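Local atomic coordinates of D-xylonate dehydratase (Caulobacter crescentus, PDB entry 5OYN), a protein that catalyses the dehydration of D-xylonate, and with similar efficiency D-gluconate, to 2-keto-3-deoxy sugar acids, using a [2Fe-2S] cluster and Mg(2+). Residues Met32-Tyr36 against Pro596-His600; Arg79-Ile84 against Ala247-Gln252; Gln423-Ala429 against Thr528-Asn534; Phe413-Tyr417 against Ile487-Pro491. All coordinates share one frame. Residues are numbered along the deposited sequence.

Interaction 1: Met32-Tyr36 against Pro596-His600; sequences MTALY and PRHNH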
loop_
_atom_site.group_PDB
_atom_site.type_symbol
_atom_site.label_atom_id
_atom_site.label_comp_id
_atom_site.label_asym_id
_atom_site.label_seq_id
_atom_site.Cartn_x
_atom_site.Cartn_y
_atom_site.Cartn_z
ATOM N N MET A 32 -24.863 21.965 -9.123
ATOM C CA MET A 32 -24.718 20.683 -8.436
ATOM C C MET A 32 -23.653 19.816 -9.090
ATOM O O MET A 32 -22.916 19.101 -8.398
ATOM C CB MET A 32 -26.051 19.947 -8.400
ATOM C CG MET A 32 -27.111 20.720 -7.688
ATOM S SD MET A 32 -26.671 20.932 -5.958
ATOM C CE MET A 32 -27.344 19.416 -5.299
ATOM N N THR A 33 -23.567 19.849 -10.418
ATOM C CA THR A 33 -22.488 19.150 -11.101
ATOM C C THR A 33 -21.137 19.552 -10.510
ATOM O O THR A 33 -20.445 18.726 -9.909
ATOM C CB THR A 33 -22.588 19.418 -12.608
ATOM O OG1 THR A 33 -23.783 18.793 -13.097
ATOM C CG2 THR A 33 -21.429 18.841 -13.371
ATOM N N ALA A 34 -20.788 20.839 -10.592
ATOM C CA ALA A 34 -19.532 21.311 -10.006
ATOM C C ALA A 34 -19.389 20.881 -8.547
ATOM O O ALA A 34 -18.300 20.487 -8.114
ATOM C CB ALA A 34 -19.433 22.834 -10.130
ATOM N N LEU A 35 -20.478 20.928 -7.780
ATOM C CA LEU A 35 -20.436 20.449 -6.398
ATOM C C LEU A 35 -20.039 18.974 -6.320
ATOM O O LEU A 35 -19.424 18.546 -5.337
ATOM C CB LEU A 35 -21.802 20.689 -5.743
ATOM C CG LEU A 35 -22.107 20.435 -4.261
ATOM C CD1 LEU A 35 -22.356 18.957 -3.968
ATOM C CD2 LEU A 35 -21.003 20.993 -3.373
ATOM N N TYR A 36 -20.369 18.189 -7.348
ATOM C CA TYR A 36 -20.136 16.750 -7.353
ATOM C C TYR A 36 -18.754 16.363 -7.874
ATOM O O TYR A 36 -18.141 15.448 -7.321
ATOM C CB TYR A 36 -21.216 16.051 -8.180
ATOM C CG TYR A 36 -22.602 16.064 -7.556
ATOM C CD1 TYR A 36 -22.773 16.061 -6.172
ATOM C CD2 TYR A 36 -23.744 16.066 -8.357
ATOM C CE1 TYR A 36 -24.047 16.068 -5.606
ATOM C CE2 TYR A 36 -25.020 16.068 -7.802
ATOM C CZ TYR A 36 -25.165 16.075 -6.429
ATOM O OH TYR A 36 -26.430 16.079 -5.886
ATOM N N PRO A 596 -32.384 9.366 -7.104
ATOM C CA PRO A 596 -32.677 10.029 -5.825
ATOM C C PRO A 596 -32.583 11.551 -5.932
ATOM O O PRO A 596 -31.941 12.087 -6.849
ATOM C CB PRO A 596 -31.614 9.446 -4.888
ATOM C CG PRO A 596 -30.445 9.108 -5.808
ATOM C CD PRO A 596 -30.952 9.040 -7.236
ATOM N N ARG A 597 -33.233 12.260 -5.011
ATOM C CA ARG A 597 -33.212 13.715 -5.049
ATOM C C ARG A 597 -31.791 14.234 -4.867
ATOM O O ARG A 597 -30.949 13.588 -4.242
ATOM C CB ARG A 597 -34.108 14.293 -3.955
ATOM C CG ARG A 597 -35.308 13.447 -3.599
ATOM C CD ARG A 597 -35.876 13.897 -2.266
ATOM N NE ARG A 597 -36.477 15.227 -2.347
ATOM C CZ ARG A 597 -37.399 15.684 -1.503
ATOM N NH1 ARG A 597 -37.830 14.922 -0.501
ATOM N NH2 ARG A 597 -37.888 16.910 -1.655
ATOM N N HIS A 598 -31.527 15.414 -5.417
ATOM C CA HIS A 598 -30.264 16.082 -5.140
ATOM C C HIS A 598 -30.169 16.423 -3.650
ATOM O O HIS A 598 -31.174 16.480 -2.933
ATOM C CB HIS A 598 -30.126 17.338 -6.005
ATOM C CG HIS A 598 -29.933 17.049 -7.463
ATOM N ND1 HIS A 598 -28.734 16.615 -7.987
ATOM C CD2 HIS A 598 -30.791 17.129 -8.509
ATOM C CE1 HIS A 598 -28.862 16.437 -9.289
ATOM N NE2 HIS A 598 -30.101 16.742 -9.633
ATOM N N ASN A 599 -28.935 16.639 -3.177
ATOM C CA ASN A 599 -28.681 16.821 -1.748
ATOM C C ASN A 599 -28.462 18.275 -1.335
ATOM O O ASN A 599 -28.383 18.551 -0.131
ATOM C CB ASN A 599 -27.472 15.982 -1.305
ATOM C CG ASN A 599 -26.261 16.195 -2.179
ATOM O OD1 ASN A 599 -26.232 17.099 -3.018
ATOM N ND2 ASN A 599 -25.247 15.353 -1.996
ATOM N N HIS A 600 -28.356 19.200 -2.285
ATOM C CA HIS A 600 -28.297 20.629 -1.980
ATOM C C HIS A 600 -29.227 21.384 -2.930
ATOM O O HIS A 600 -30.258 20.830 -3.341
ATOM C CB HIS A 600 -26.866 21.169 -2.094
ATOM C CG HIS A 600 -25.875 20.450 -1.231
ATOM N ND1 HIS A 600 -24.884 19.642 -1.750
ATOM C CD2 HIS A 600 -25.721 20.418 0.114
ATOM C CE1 HIS A 600 -24.168 19.141 -0.759
ATOM N NE2 HIS A 600 -24.654 19.595 0.382
ATOM O OXT HIS A 600 -28.974 22.541 -3.303
#

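Interaction 2: Arg79-Ile84 against Ala247-Gln252; sequences RVRDGI and AYKTGQ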
loop_
_atom_site.group_PDB
_atom_site.type_symbol
_atom_site.label_atom_id
_atom_site.label_comp_id
_atom_site.label_asym_id
_atom_site.label_seq_id
_atom_site.Cartn_x
_atom_site.Cartn_y
_atom_site.Cartn_z
ATOM N N ARG A 79 -5.474 -5.646 -8.948
ATOM C CA ARG A 79 -5.724 -6.352 -10.199
ATOM C C ARG A 79 -7.089 -5.981 -10.764
ATOM O O ARG A 79 -7.249 -5.814 -11.979
ATOM C CB ARG A 79 -5.635 -7.864 -9.969
ATOM C CG ARG A 79 -4.227 -8.426 -9.847
ATOM C CD ARG A 79 -3.306 -7.725 -10.805
ATOM N NE ARG A 79 -3.281 -8.399 -12.086
ATOM C CZ ARG A 79 -2.988 -7.798 -13.234
ATOM N NH1 ARG A 79 -2.681 -6.499 -13.258
ATOM N NH2 ARG A 79 -2.995 -8.501 -14.362
ATOM N N VAL A 80 -8.090 -5.854 -9.896
ATOM C CA VAL A 80 -9.414 -5.454 -10.355
ATOM C C VAL A 80 -9.364 -4.071 -10.976
ATOM O O VAL A 80 -9.970 -3.831 -12.026
ATOM C CB VAL A 80 -10.421 -5.496 -9.199
ATOM C CG1 VAL A 80 -11.794 -5.102 -9.698
ATOM C CG2 VAL A 80 -10.429 -6.848 -8.592
ATOM N N ARG A 81 -8.677 -3.131 -10.312
ATOM C CA ARG A 81 -8.511 -1.779 -10.854
ATOM C C ARG A 81 -7.865 -1.825 -12.229
ATOM O O ARG A 81 -8.282 -1.110 -13.148
ATOM C CB ARG A 81 -7.670 -0.916 -9.900
ATOM C CG ARG A 81 -8.446 -0.407 -8.698
ATOM C CD ARG A 81 -7.683 0.620 -7.865
ATOM N NE ARG A 81 -7.839 1.971 -8.410
ATOM C CZ ARG A 81 -6.954 2.562 -9.226
ATOM N NH1 ARG A 81 -5.835 1.933 -9.596
ATOM N NH2 ARG A 81 -7.179 3.795 -9.668
ATOM N N ASP A 82 -6.863 -2.684 -12.394
ATOM C CA ASP A 82 -6.180 -2.756 -13.674
ATOM C C ASP A 82 -7.111 -3.299 -14.746
ATOM O O ASP A 82 -7.105 -2.812 -15.880
ATOM C CB ASP A 82 -4.907 -3.602 -13.542
ATOM C CG ASP A 82 -3.747 -2.832 -12.881
ATOM O OD1 ASP A 82 -3.915 -1.642 -12.492
ATOM O OD2 ASP A 82 -2.655 -3.423 -12.752
ATOM N N GLY A 83 -7.940 -4.289 -14.399
ATOM C CA GLY A 83 -8.896 -4.806 -15.363
ATOM C C GLY A 83 -9.870 -3.739 -15.821
ATOM O O GLY A 83 -10.047 -3.514 -17.019
ATOM N N ILE A 84 -10.500 -3.055 -14.860
ATOM C CA ILE A 84 -11.435 -1.975 -15.155
ATOM C C ILE A 84 -10.811 -0.925 -16.064
ATOM O O ILE A 84 -11.453 -0.434 -17.000
ATOM C CB ILE A 84 -11.920 -1.343 -13.844
ATOM C CG1 ILE A 84 -12.709 -2.359 -13.023
ATOM C CG2 ILE A 84 -12.676 -0.046 -14.120
ATOM C CD1 ILE A 84 -13.028 -1.865 -11.615
ATOM N N ALA A 247 -8.808 -11.936 -10.902
ATOM C CA ALA A 247 -9.261 -10.631 -10.438
ATOM C C ALA A 247 -9.156 -9.601 -11.553
ATOM O O ALA A 247 -10.036 -8.749 -11.704
ATOM C CB ALA A 247 -8.459 -10.198 -9.211
ATOM N N TYR A 248 -8.101 -9.688 -12.366
ATOM C CA TYR A 248 -7.969 -8.816 -13.529
ATOM C C TYR A 248 -9.110 -9.035 -14.519
ATOM O O TYR A 248 -9.798 -8.083 -14.911
ATOM C CB TYR A 248 -6.620 -9.060 -14.202
ATOM C CG TYR A 248 -6.399 -8.273 -15.469
ATOM C CD1 TYR A 248 -6.033 -6.919 -15.427
ATOM C CD2 TYR A 248 -6.526 -8.875 -16.705
ATOM C CE1 TYR A 248 -5.812 -6.190 -16.593
ATOM C CE2 TYR A 248 -6.308 -8.161 -17.867
ATOM C CZ TYR A 248 -5.951 -6.826 -17.807
ATOM O OH TYR A 248 -5.750 -6.145 -18.978
ATOM N N LYS A 249 -9.325 -10.290 -14.938
ATOM C CA LYS A 249 -10.360 -10.556 -15.933
ATOM C C LYS A 249 -11.741 -10.170 -15.423
ATOM O O LYS A 249 -12.581 -9.702 -16.200
ATOM C CB LYS A 249 -10.308 -12.016 -16.364
ATOM C CG LYS A 249 -9.226 -12.222 -17.434
ATOM C CD LYS A 249 -8.570 -13.587 -17.321
ATOM C CE LYS A 249 -7.337 -13.686 -18.234
ATOM N NZ LYS A 249 -6.327 -14.743 -17.818
ATOM N N THR A 250 -11.981 -10.298 -14.121
ATOM C CA THR A 250 -13.243 -9.822 -13.575
ATOM C C THR A 250 -13.363 -8.312 -13.718
ATOM O O THR A 250 -14.453 -7.791 -13.978
ATOM C CB THR A 250 -13.380 -10.245 -12.119
ATOM O OG1 THR A 250 -13.346 -11.680 -12.036
ATOM C CG2 THR A 250 -14.688 -9.746 -11.556
ATOM N N GLY A 251 -12.252 -7.593 -13.587
ATOM C CA GLY A 251 -12.308 -6.149 -13.759
ATOM C C GLY A 251 -12.594 -5.751 -15.192
ATOM O O GLY A 251 -13.359 -4.818 -15.450
ATOM N N GLN A 252 -11.981 -6.454 -16.145
ATOM C CA GLN A 252 -12.339 -6.295 -17.553
ATOM C C GLN A 252 -13.818 -6.574 -17.790
ATOM O O GLN A 252 -14.516 -5.793 -18.452
ATOM C CB GLN A 252 -11.490 -7.233 -18.401
ATOM C CG GLN A 252 -10.327 -6.556 -19.031
ATOM C CD GLN A 252 -9.425 -7.540 -19.702
ATOM O OE1 GLN A 252 -9.482 -8.735 -19.420
ATOM N NE2 GLN A 252 -8.588 -7.053 -20.610
#

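Interaction 3: Gln423-Ala429 against Thr528-Asn534; sequences QEGVFEA and TIRIDLN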
loop_
_atom_site.group_PDB
_atom_site.type_symbol
_atom_site.label_atom_id
_atom_site.label_comp_id
_atom_site.label_asym_id
_atom_site.label_seq_id
_atom_site.Cartn_x
_atom_site.Cartn_y
_atom_site.Cartn_z
ATOM N N GLN A 423 -37.258 -51.785 9.585
ATOM C CA GLN A 423 -37.533 -50.351 9.629
ATOM C C GLN A 423 -36.207 -49.590 9.374
ATOM O O GLN A 423 -35.524 -49.166 10.313
ATOM C CB GLN A 423 -38.182 -50.005 11.009
ATOM C CG GLN A 423 -39.655 -49.567 10.961
ATOM C CD GLN A 423 -40.139 -48.951 12.287
ATOM O OE1 GLN A 423 -39.328 -48.566 13.140
ATOM N NE2 GLN A 423 -41.460 -48.829 12.446
ATOM N N GLU A 424 -35.847 -49.396 8.099
ATOM C CA GLU A 424 -34.610 -48.704 7.739
ATOM C C GLU A 424 -34.915 -47.287 7.289
ATOM O O GLU A 424 -35.897 -47.043 6.581
ATOM C CB GLU A 424 -33.838 -49.426 6.630
ATOM C CG GLU A 424 -33.535 -50.884 6.918
ATOM C CD GLU A 424 -34.711 -51.808 6.591
ATOM O OE1 GLU A 424 -35.782 -51.666 7.223
ATOM O OE2 GLU A 424 -34.562 -52.688 5.711
ATOM N N GLY A 425 -34.045 -46.358 7.671
ATOM C CA GLY A 425 -34.351 -44.955 7.525
ATOM C C GLY A 425 -35.254 -44.416 8.605
ATOM O O GLY A 425 -35.622 -43.232 8.563
ATOM N N VAL A 426 -35.619 -45.252 9.570
ATOM C CA VAL A 426 -36.542 -44.906 10.638
ATOM C C VAL A 426 -35.925 -45.386 11.934
ATOM O O VAL A 426 -35.331 -46.470 11.990
ATOM C CB VAL A 426 -37.927 -45.547 10.426
ATOM C CG1 VAL A 426 -38.742 -44.745 9.491
ATOM C CG2 VAL A 426 -37.732 -46.844 9.787
ATOM N N PHE A 427 -36.046 -44.565 12.964
ATOM C CA PHE A 427 -35.522 -44.882 14.280
ATOM C C PHE A 427 -36.212 -43.940 15.243
ATOM O O PHE A 427 -36.739 -42.893 14.847
ATOM C CB PHE A 427 -33.984 -44.744 14.363
ATOM C CG PHE A 427 -33.475 -43.303 14.320
ATOM C CD1 PHE A 427 -33.330 -42.629 13.113
ATOM C CD2 PHE A 427 -33.127 -42.633 15.488
ATOM C CE1 PHE A 427 -32.865 -41.324 13.075
ATOM C CE2 PHE A 427 -32.662 -41.310 15.450
ATOM C CZ PHE A 427 -32.536 -40.663 14.244
ATOM N N GLU A 428 -36.216 -44.336 16.504
ATOM C CA GLU A 428 -36.764 -43.517 17.568
ATOM C C GLU A 428 -35.671 -43.279 18.593
ATOM O O GLU A 428 -34.865 -44.176 18.868
ATOM C CB GLU A 428 -37.985 -44.195 18.205
ATOM C CG GLU A 428 -39.083 -44.524 17.187
ATOM C CD GLU A 428 -40.346 -45.097 17.819
ATOM O OE1 GLU A 428 -40.224 -46.021 18.659
ATOM O OE2 GLU A 428 -41.454 -44.618 17.469
ATOM N N ALA A 429 -35.633 -42.062 19.141
ATOM C CA ALA A 429 -34.627 -41.709 20.132
ATOM C C ALA A 429 -35.254 -40.869 21.237
ATOM O O ALA A 429 -36.365 -40.342 21.106
ATOM C CB ALA A 429 -33.445 -40.971 19.498
ATOM N N THR A 528 -39.901 -38.921 23.298
ATOM C CA THR A 528 -39.423 -39.807 22.250
ATOM C C THR A 528 -39.681 -39.150 20.904
ATOM O O THR A 528 -40.798 -38.694 20.631
ATOM C CB THR A 528 -40.084 -41.188 22.354
ATOM O OG1 THR A 528 -39.400 -41.951 23.358
ATOM C CG2 THR A 528 -40.021 -41.954 21.029
ATOM N N ILE A 529 -38.626 -39.060 20.091
ATOM C CA ILE A 529 -38.686 -38.472 18.757
ATOM C C ILE A 529 -38.523 -39.593 17.739
ATOM O O ILE A 529 -37.685 -40.489 17.910
ATOM C CB ILE A 529 -37.607 -37.386 18.568
ATOM C CG1 ILE A 529 -37.838 -36.239 19.558
ATOM C CG2 ILE A 529 -37.608 -36.875 17.133
ATOM C CD1 ILE A 529 -37.347 -34.877 19.088
ATOM N N ARG A 530 -39.340 -39.549 16.690
ATOM C CA ARG A 530 -39.372 -40.586 15.666
ATOM C C ARG A 530 -39.001 -39.958 14.332
ATOM O O ARG A 530 -39.720 -39.083 13.829
ATOM C CB ARG A 530 -40.749 -41.251 15.597
ATOM C CG ARG A 530 -41.079 -41.903 14.260
ATOM C CD ARG A 530 -42.063 -43.045 14.425
ATOM N NE ARG A 530 -42.354 -43.695 13.149
ATOM C CZ ARG A 530 -42.296 -45.015 12.938
ATOM N NH1 ARG A 530 -41.948 -45.850 13.922
ATOM N NH2 ARG A 530 -42.583 -45.505 11.732
ATOM N N ILE A 531 -37.880 -40.402 13.767
ATOM C CA ILE A 531 -37.352 -39.860 12.521
ATOM C C ILE A 531 -37.620 -40.872 11.421
ATOM O O ILE A 531 -37.263 -42.052 11.550
ATOM C CB ILE A 531 -35.840 -39.544 12.619
ATOM C CG1 ILE A 531 -35.505 -38.703 13.860
ATOM C CG2 ILE A 531 -35.343 -38.827 11.363
ATOM C CD1 ILE A 531 -35.973 -37.263 13.791
ATOM N N ASP A 532 -38.232 -40.412 10.337
ATOM C CA ASP A 532 -38.476 -41.238 9.158
ATOM C C ASP A 532 -37.852 -40.508 7.979
ATOM O O ASP A 532 -38.418 -39.525 7.486
ATOM C CB ASP A 532 -39.975 -41.490 8.940
ATOM C CG ASP A 532 -40.258 -42.555 7.857
ATOM O OD1 ASP A 532 -39.376 -42.801 6.996
ATOM O OD2 ASP A 532 -41.359 -43.164 7.888
ATOM N N LEU A 533 -36.694 -40.995 7.525
ATOM C CA LEU A 533 -36.019 -40.371 6.391
ATOM C C LEU A 533 -36.605 -40.812 5.060
ATOM O O LEU A 533 -36.394 -40.124 4.050
ATOM C CB LEU A 533 -34.509 -40.667 6.417
ATOM C CG LEU A 533 -33.748 -40.310 7.706
ATOM C CD1 LEU A 533 -32.294 -40.692 7.611
ATOM C CD2 LEU A 533 -33.902 -38.829 8.066
ATOM N N ASN A 534 -37.329 -41.944 5.036
ATOM C CA ASN A 534 -37.990 -42.360 3.805
ATOM C C ASN A 534 -39.130 -41.423 3.461
ATOM O O ASN A 534 -39.412 -41.200 2.278
ATOM C CB ASN A 534 -38.518 -43.783 3.927
ATOM C CG ASN A 534 -37.462 -44.768 4.370
ATOM O OD1 ASN A 534 -36.642 -45.219 3.566
ATOM N ND2 ASN A 534 -37.490 -45.131 5.654
#

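Interaction 4: Phe413-Tyr417 against Ile487-Pro491; sequences FRKRY and IMSLP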
loop_
_atom_site.group_PDB
_atom_site.type_symbol
_atom_site.label_atom_id
_atom_site.label_comp_id
_atom_site.label_asym_id
_atom_site.label_seq_id
_atom_site.Cartn_x
_atom_site.Cartn_y
_atom_site.Cartn_z
ATOM N N PHE A 413 -22.735 -44.305 12.056
ATOM C CA PHE A 413 -24.048 -43.721 12.327
ATOM C C PHE A 413 -25.139 -44.459 11.564
ATOM O O PHE A 413 -26.208 -44.744 12.118
ATOM C CB PHE A 413 -24.025 -42.235 11.952
ATOM C CG PHE A 413 -25.312 -41.482 12.222
ATOM C CD1 PHE A 413 -26.386 -41.552 11.336
ATOM C CD2 PHE A 413 -25.416 -40.635 13.325
ATOM C CE1 PHE A 413 -27.558 -40.828 11.574
ATOM C CE2 PHE A 413 -26.579 -39.906 13.568
ATOM C CZ PHE A 413 -27.653 -40.008 12.691
ATOM N N ARG A 414 -24.888 -44.772 10.288
ATOM C CA ARG A 414 -25.863 -45.498 9.484
ATOM C C ARG A 414 -26.211 -46.840 10.122
ATOM O O ARG A 414 -27.385 -47.126 10.382
ATOM C CB ARG A 414 -25.331 -45.689 8.066
ATOM C CG ARG A 414 -26.366 -46.234 7.097
ATOM C CD ARG A 414 -25.902 -46.141 5.654
ATOM N NE ARG A 414 -25.621 -44.760 5.263
ATOM C CZ ARG A 414 -26.540 -43.879 4.867
ATOM N NH1 ARG A 414 -27.828 -44.224 4.796
ATOM N NH2 ARG A 414 -26.167 -42.645 4.540
ATOM N N LYS A 415 -25.197 -47.664 10.406
ATOM C CA LYS A 415 -25.425 -48.971 11.023
ATOM C C LYS A 415 -26.192 -48.870 12.335
ATOM O O LYS A 415 -26.989 -49.754 12.651
ATOM C CB LYS A 415 -24.092 -49.681 11.266
ATOM C CG LYS A 415 -23.612 -50.521 10.093
ATOM C CD LYS A 415 -22.249 -51.146 10.374
ATOM C CE LYS A 415 -21.307 -50.982 9.180
ATOM N NZ LYS A 415 -19.877 -50.818 9.598
ATOM N N ARG A 416 -25.977 -47.811 13.108
ATOM C CA ARG A 416 -26.572 -47.746 14.437
ATOM C C ARG A 416 -28.054 -47.383 14.396
ATOM O O ARG A 416 -28.851 -47.951 15.153
ATOM C CB ARG A 416 -25.802 -46.748 15.309
ATOM C CG ARG A 416 -26.208 -46.781 16.781
ATOM C CD ARG A 416 -25.463 -45.758 17.627
ATOM N NE ARG A 416 -24.048 -45.668 17.285
ATOM C CZ ARG A 416 -23.122 -46.501 17.751
ATOM N NH1 ARG A 416 -23.472 -47.483 18.580
ATOM N NH2 ARG A 416 -21.850 -46.352 17.389
ATOM N N TYR A 417 -28.450 -46.448 13.536
ATOM C CA TYR A 417 -29.813 -45.925 13.584
ATOM C C TYR A 417 -30.634 -46.213 12.340
ATOM O O TYR A 417 -31.812 -46.563 12.455
ATOM C CB TYR A 417 -29.798 -44.410 13.821
ATOM C CG TYR A 417 -28.961 -43.976 14.999
ATOM C CD1 TYR A 417 -29.470 -44.020 16.295
ATOM C CD2 TYR A 417 -27.659 -43.510 14.814
ATOM C CE1 TYR A 417 -28.700 -43.617 17.377
ATOM C CE2 TYR A 417 -26.884 -43.102 15.886
ATOM C CZ TYR A 417 -27.407 -43.156 17.162
ATOM O OH TYR A 417 -26.628 -42.755 18.220
ATOM N N ILE A 487 -18.314 -44.124 20.601
ATOM C CA ILE A 487 -19.541 -43.666 19.963
ATOM C C ILE A 487 -19.328 -42.204 19.598
ATOM O O ILE A 487 -19.407 -41.318 20.447
ATOM C CB ILE A 487 -20.754 -43.865 20.869
ATOM C CG1 ILE A 487 -21.046 -45.364 20.970
ATOM C CG2 ILE A 487 -21.967 -43.084 20.338
ATOM C CD1 ILE A 487 -22.266 -45.697 21.762
ATOM N N MET A 488 -19.058 -41.952 18.318
ATOM C CA MET A 488 -18.510 -40.656 17.935
ATOM C C MET A 488 -19.586 -39.601 17.726
ATOM O O MET A 488 -19.315 -38.409 17.897
ATOM C CB MET A 488 -17.655 -40.806 16.675
ATOM C CG MET A 488 -16.386 -41.623 16.894
ATOM S SD MET A 488 -15.596 -41.237 18.475
ATOM C CE MET A 488 -14.968 -39.591 18.131
ATOM N N SER A 489 -20.801 -40.002 17.370
ATOM C CA SER A 489 -21.868 -39.037 17.172
ATOM C C SER A 489 -23.201 -39.645 17.589
ATOM O O SER A 489 -23.430 -40.846 17.410
ATOM C CB SER A 489 -21.933 -38.574 15.714
ATOM O OG SER A 489 -21.813 -39.669 14.826
ATOM N N LEU A 490 -24.057 -38.810 18.166
ATOM C CA LEU A 490 -25.463 -39.097 18.342
ATOM C C LEU A 490 -26.288 -38.193 17.443
ATOM O O LEU A 490 -25.789 -37.177 16.945
ATOM C CB LEU A 490 -25.896 -38.921 19.806
ATOM C CG LEU A 490 -25.048 -39.703 20.809
ATOM C CD1 LEU A 490 -25.202 -39.112 22.203
ATOM C CD2 LEU A 490 -25.362 -41.213 20.786
ATOM N N PRO A 491 -27.539 -38.558 17.165
ATOM C CA PRO A 491 -28.381 -37.691 16.340
ATOM C C PRO A 491 -28.564 -36.335 17.000
ATOM O O PRO A 491 -28.534 -36.203 18.227
ATOM C CB PRO A 491 -29.704 -38.460 16.232
ATOM C CG PRO A 491 -29.587 -39.613 17.170
ATOM C CD PRO A 491 -28.139 -39.889 17.340
#

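Interaction 1: Met32-Tyr36 against Pro596-His600
Two polar links tie the helix to the C-terminal tail, and both start from the same hydroxyl. Y36 OH lies 3.1 Å from N599 OD1 and 3.2 Å from H598 ND1, one hydroxyl shared between two hydrogen-bonding partners. N599 OD1 and H598 ND1 both lie near the plane of the Y36 ring, and Y36 OH meets the H598 imidazole at its edge. The Y36 CA-to-CB bond points sideways from the tail; it is the far end of the ring that reaches across.

In fold terms, an irregular tail at the very end of the chain comes back, 560 residues on, to lie against helix 30-39 near the N-terminus.

Van der Waals packing falls mainly to M32. Its folded side chain brings CE to 3.2 Å from the backbone N of H600, 3.5 Å from H598 CB and 3.7 Å from H600 CB, filling the gap where the tail passes the helix. One turn on, L35 CD1 meets the edge of the last imidazole, 3.4 Å from H600 ND1.

The place is also a subunit interface. N599 ND2 donates to the backbone oxygens of N102 and R104 of the second subunit, and R105 of that subunit bonds to the backbone oxygens of P596 and R597. N102 lines the [2Fe-2S] pocket, and a bound cluster lies about 7 Å from the L35 side chain.

Interaction 2: Arg79-Ile84 against Ala247-Gln252
This is a close glycine-to-glycine helix crossing in the N-terminal α/β region, between helix 73-87 and helix 241-259, which lie side by side on the parallel sheet. Helix 73-87 makes the β-α-β crossover from strand 56-61 to its neighbour 90-95; V80 and A247 both rest on L158 of strand 155-159. The short segments run roughly parallel, crossing at -37°, axes only 6.4 Å apart.

At the crossing G83 CA and G251 CA are 4.0 Å apart, and the carbonyl carbons G83 C and G251 C come to 3.4 Å. A CB on either glycine would run into the opposite backbone. A247 and G251 form a small-xxx-small pair facing the other helix. R79 CB sits 3.7 Å from A247 CB, and V80 CG2 3.9 Å from that methyl.

On the outer flank, Y248 CD1 lies over the guanidinium face of R79, 3.6 Å from R79 NH2. R79 is paired with D82 of its own helix (NH1 to OD2, 3.1 Å) and with E49 of the third subunit, while Y248 OH bonds to D86.

No conventional hydrogen bond joins the segments. CA-H···O contacts run from Y248 CA to R79 O (3.5 Å) and from G83 CA to Y248 O (3.4 Å), so at the crossing point, resembling the GASright packing of transmembrane helix pairs, the fit rests on backbone meeting backbone, with side chains packing around it.

Interaction 3: Gln423-Ala429 against Thr528-Asn534
G425 is the odd residue here: with phi/psi of 80/2 it sits in the left-handed region, where a CB would jam against the preceding carbonyl and also hit N534 ND2. Even so, the pairing carries on past the regular ladder. L533 N donates to G425 O at 2.7 Å, and N534 ND2 reaches E424 O, also at 2.7 Å.

Beyond the glycine the strands run antiparallel. F427 and I531 form a hydrogen-bonded pair (I531 N to F427 O 2.9 Å, F427 N to I531 O 3.1 Å), and A429 with I529 forms the next; V426-D532 and E428-R530 are the non-hydrogen-bonded pairs.

F427, A429, I529 and I531 share an apolar face, with F427 CE1 3.5 Å from I531 CB. V426, E428, R530 and D532 lie on the other, where E428 OE2 makes a long salt bridge of 3.8 Å to R530 NH1.

Strand 528-532 also pairs antiparallel with 537-540, giving a β-hairpin joined to strand 426-435 within the mixed sheet of the C-terminal IlvD/Edd region.

Interaction 4: Phe413-Tyr417 against Ile487-Pro491
The last turn of helix 411-417 faces a loop, and the backbones keep their distance: the nearest CA atoms, of F413 and S489, are 7.1 Å apart. From S489 the loop is extended, leading through P491 straight into strand 492-494.

Side chains therefore bridge the gap. F413 and Y417, one turn apart on the helix, both meet P491. The F413 ring turns its edge to the loop, with CE2 4.1 Å from P491 CD and CD2 4.0 Å from S489 OG. Y417 instead has the proline over its ring face, Y417 CZ lying 3.4 Å from P491 CD, and its OH touches L490 CD2 at 3.3 Å while hydrogen-bonding to the backbone oxygen of E453. R416 lays its guanidinium face on I487, NH2 to CG1 3.8 Å.

No hydrogen bond crosses between the segments. P491 is backbone-bonded to L457 of strand 455-460; the contact is a helix end packed, through two aromatics and a proline, on the lead-in to an outer strand of the C-terminal mixed sheet.

In the fold
Interactions 3 and 4, centres 13 Å apart, share one hydrophobic patch: the Y417 and F427 rings meet, and F427 CE2 lies 3.9 Å from P491 CG. Interaction 3 pairs two strands of the mixed sheet, with charged, partly exposed residues on one face; interaction 4, buried, packs the helix preceding one of them against the lead-in to an outer strand. Interaction 2, buried on the parallel sheet across the chain's centre, rests on direct backbone contact between two glycines. Interaction 1, also buried, brings the C-terminal tail back to a helix near the N-terminus, with one tyrosine hydroxyl serving two polar partners. Other subunits adjoin interactions 1 and 2, but none touches 3 or 4.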